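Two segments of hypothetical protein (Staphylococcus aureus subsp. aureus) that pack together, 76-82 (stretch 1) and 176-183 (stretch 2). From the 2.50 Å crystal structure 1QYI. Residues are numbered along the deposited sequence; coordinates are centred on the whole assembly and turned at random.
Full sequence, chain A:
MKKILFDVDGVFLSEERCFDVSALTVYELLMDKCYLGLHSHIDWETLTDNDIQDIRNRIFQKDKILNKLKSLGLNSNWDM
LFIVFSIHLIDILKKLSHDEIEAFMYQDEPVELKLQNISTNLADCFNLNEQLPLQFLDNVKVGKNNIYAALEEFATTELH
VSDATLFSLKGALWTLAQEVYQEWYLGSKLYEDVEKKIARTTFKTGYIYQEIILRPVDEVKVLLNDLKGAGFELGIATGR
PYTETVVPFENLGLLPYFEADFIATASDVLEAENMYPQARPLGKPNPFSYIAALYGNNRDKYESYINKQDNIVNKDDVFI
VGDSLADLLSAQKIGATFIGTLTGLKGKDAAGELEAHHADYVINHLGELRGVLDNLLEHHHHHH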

# COMPACT_ATOMS: atom_id res chain seq x y z
N SER A 76 2.60 -3.22 -5.56
CA SER A 76 2.64 -3.72 -4.19
C SER A 76 3.93 -3.21 -3.56
O SER A 76 5.00 -3.38 -4.14
CB SER A 76 2.63 -5.24 -4.16
OG SER A 76 2.73 -5.72 -2.82
N ASN A 77 3.85 -2.59 -2.39
CA ASN A 77 5.05 -2.06 -1.74
C ASN A 77 6.01 -3.17 -1.35
O ASN A 77 7.22 -3.00 -1.46
CB ASN A 77 4.69 -1.24 -0.49
CG ASN A 77 3.89 0.01 -0.82
OD1 ASN A 77 2.69 -0.06 -1.10
ND2 ASN A 77 4.56 1.15 -0.81
N TRP A 78 5.47 -4.30 -0.89
CA TRP A 78 6.31 -5.44 -0.51
C TRP A 78 7.17 -5.83 -1.71
O TRP A 78 8.40 -5.91 -1.61
CB TRP A 78 5.45 -6.64 -0.08
CG TRP A 78 4.60 -6.39 1.16
CD1 TRP A 78 4.87 -5.53 2.19
CD2 TRP A 78 3.38 -7.07 1.52
NE1 TRP A 78 3.91 -5.64 3.16
CE2 TRP A 78 2.98 -6.57 2.78
CE3 TRP A 78 2.59 -8.05 0.90
CZ2 TRP A 78 1.83 -7.03 3.44
CZ3 TRP A 78 1.44 -8.51 1.56
CH2 TRP A 78 1.07 -7.99 2.82
N ASP A 79 6.53 -6.05 -2.86
CA ASP A 79 7.27 -6.42 -4.06
C ASP A 79 8.30 -5.37 -4.46
O ASP A 79 9.45 -5.70 -4.77
CB ASP A 79 6.32 -6.68 -5.23
CG ASP A 79 5.40 -7.88 -4.99
OD1 ASP A 79 5.92 -8.97 -4.67
OD2 ASP A 79 4.17 -7.72 -5.13
N MSE A 80 7.90 -4.10 -4.44
CA MSE A 80 8.80 -3.02 -4.82
C MSE A 80 10.08 -2.95 -3.98
O MSE A 80 11.18 -2.92 -4.52
CB MSE A 80 8.08 -1.67 -4.74
CG MSE A 80 6.88 -1.55 -5.66
SE MSE A 80 6.22 0.25 -5.75
CE MSE A 80 6.24 0.68 -3.84
N LEU A 81 9.93 -2.91 -2.66
CA LEU A 81 11.08 -2.84 -1.77
C LEU A 81 11.94 -4.09 -1.93
O LEU A 81 13.15 -4.03 -1.78
CB LEU A 81 10.62 -2.67 -0.33
CG LEU A 81 9.83 -3.80 0.33
CD1 LEU A 81 10.79 -4.87 0.84
CD2 LEU A 81 9.02 -3.24 1.50
N PHE A 82 11.31 -5.22 -2.22
CA PHE A 82 12.06 -6.46 -2.39
C PHE A 82 12.97 -6.39 -3.62
O PHE A 82 14.16 -6.69 -3.51
CB PHE A 82 11.11 -7.66 -2.55
CG PHE A 82 11.81 -8.96 -2.86
CD1 PHE A 82 12.53 -9.64 -1.87
CD2 PHE A 82 11.74 -9.52 -4.13
CE1 PHE A 82 13.15 -10.85 -2.14
CE2 PHE A 82 12.36 -10.74 -4.42
CZ PHE A 82 13.07 -11.41 -3.41
N LEU A 176 11.37 -12.07 4.68
CA LEU A 176 12.16 -11.24 5.59
C LEU A 176 11.86 -9.77 5.36
O LEU A 176 11.44 -9.07 6.28
CB LEU A 176 13.66 -11.47 5.38
CG LEU A 176 14.57 -10.54 6.19
CD1 LEU A 176 14.29 -10.69 7.68
CD2 LEU A 176 16.03 -10.85 5.89
N ALA A 177 12.08 -9.32 4.13
CA ALA A 177 11.86 -7.94 3.75
C ALA A 177 10.44 -7.51 4.06
O ALA A 177 10.20 -6.38 4.47
CB ALA A 177 12.14 -7.76 2.28
N GLN A 178 9.50 -8.42 3.87
CA GLN A 178 8.12 -8.08 4.10
C GLN A 178 7.83 -7.97 5.60
O GLN A 178 7.00 -7.16 6.00
CB GLN A 178 7.21 -9.09 3.41
CG GLN A 178 5.76 -8.70 3.42
CD GLN A 178 4.98 -9.45 4.48
OE1 GLN A 178 5.53 -9.81 5.53
NE2 GLN A 178 3.70 -9.67 4.23
N GLU A 179 8.52 -8.75 6.42
CA GLU A 179 8.30 -8.68 7.87
C GLU A 179 8.88 -7.39 8.42
O GLU A 179 8.31 -6.78 9.34
CB GLU A 179 8.92 -9.88 8.60
CG GLU A 179 8.34 -11.21 8.18
CD GLU A 179 8.79 -12.38 9.04
OE1 GLU A 179 9.90 -12.35 9.60
OE2 GLU A 179 8.02 -13.35 9.13
N VAL A 180 9.99 -6.96 7.84
CA VAL A 180 10.66 -5.74 8.27
C VAL A 180 9.77 -4.55 7.98
O VAL A 180 9.70 -3.60 8.76
CB VAL A 180 12.00 -5.53 7.54
CG1 VAL A 180 12.69 -4.29 8.08
CG2 VAL A 180 12.89 -6.75 7.71
N TYR A 181 9.09 -4.59 6.84
CA TYR A 181 8.21 -3.49 6.46
C TYR A 181 6.98 -3.41 7.38
O TYR A 181 6.58 -2.32 7.83
CB TYR A 181 7.77 -3.67 5.00
CG TYR A 181 6.70 -2.71 4.55
CD1 TYR A 181 5.36 -2.91 4.89
CD2 TYR A 181 7.02 -1.60 3.76
CE1 TYR A 181 4.37 -2.06 4.46
CE2 TYR A 181 6.03 -0.73 3.32
CZ TYR A 181 4.71 -0.97 3.67
OH TYR A 181 3.72 -0.12 3.24
N GLN A 182 6.40 -4.57 7.66
CA GLN A 182 5.22 -4.65 8.50
C GLN A 182 5.48 -4.14 9.92
O GLN A 182 4.63 -3.47 10.51
CB GLN A 182 4.69 -6.10 8.52
CG GLN A 182 4.08 -6.53 7.19
CD GLN A 182 2.81 -5.77 6.83
OE1 GLN A 182 1.73 -6.12 7.30
NE2 GLN A 182 2.94 -4.72 6.02
N GLU A 183 6.66 -4.43 10.46
CA GLU A 183 6.97 -3.96 11.80
C GLU A 183 7.16 -2.45 11.74
O GLU A 183 6.72 -1.71 12.62
CB GLU A 183 8.22 -4.63 12.36
CG GLU A 183 8.01 -5.07 13.79
CD GLU A 183 9.26 -5.62 14.45
OE1 GLU A 183 9.84 -6.58 13.91
OE2 GLU A 183 9.64 -5.09 15.51

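When two helices cross steeply, a few side chains must reach from a small crossing point, and their rotamers decide what they touch. Here helix 77-82 and helix 176-183 run at 119°, their axes 9.4 Å apart at closest approach, and Trp-78 does much of the work. Its CA-to-CB bond points sideways, but chi1 near -63° (m) brings the indole to the partner helix. Gln-178 also starts sideways; with chi1 t and chi2 at -101°, between wells, its chain lies over the indole, CG 3.3 Å from the centroid of the Trp-78 five-membered ring and only 4° off its normal. A flexible aliphatic chain suits this CH-pi contact, since it can drape over a flat face.

The edge of the same indole meets the face of Tyr-181, whose chi1 is t, in an offset edge-to-face pair with planes at 88° and centroids 5.1 Å apart. Tyr-181, directed toward the first helix, also receives Leu-81: CD2 of Leu-81 lies 3.4 Å from CD2 of Tyr-181. Leu-81 takes p for both chi angles, and its two methyls divide the contact, CD1 reaching CB of Ala-177 at 3.5 Å. Ala-177, short and buried, leaves room for that approach. No clear hydrogen bond joins the stretches; packing dominates, burying 386 Å² in total.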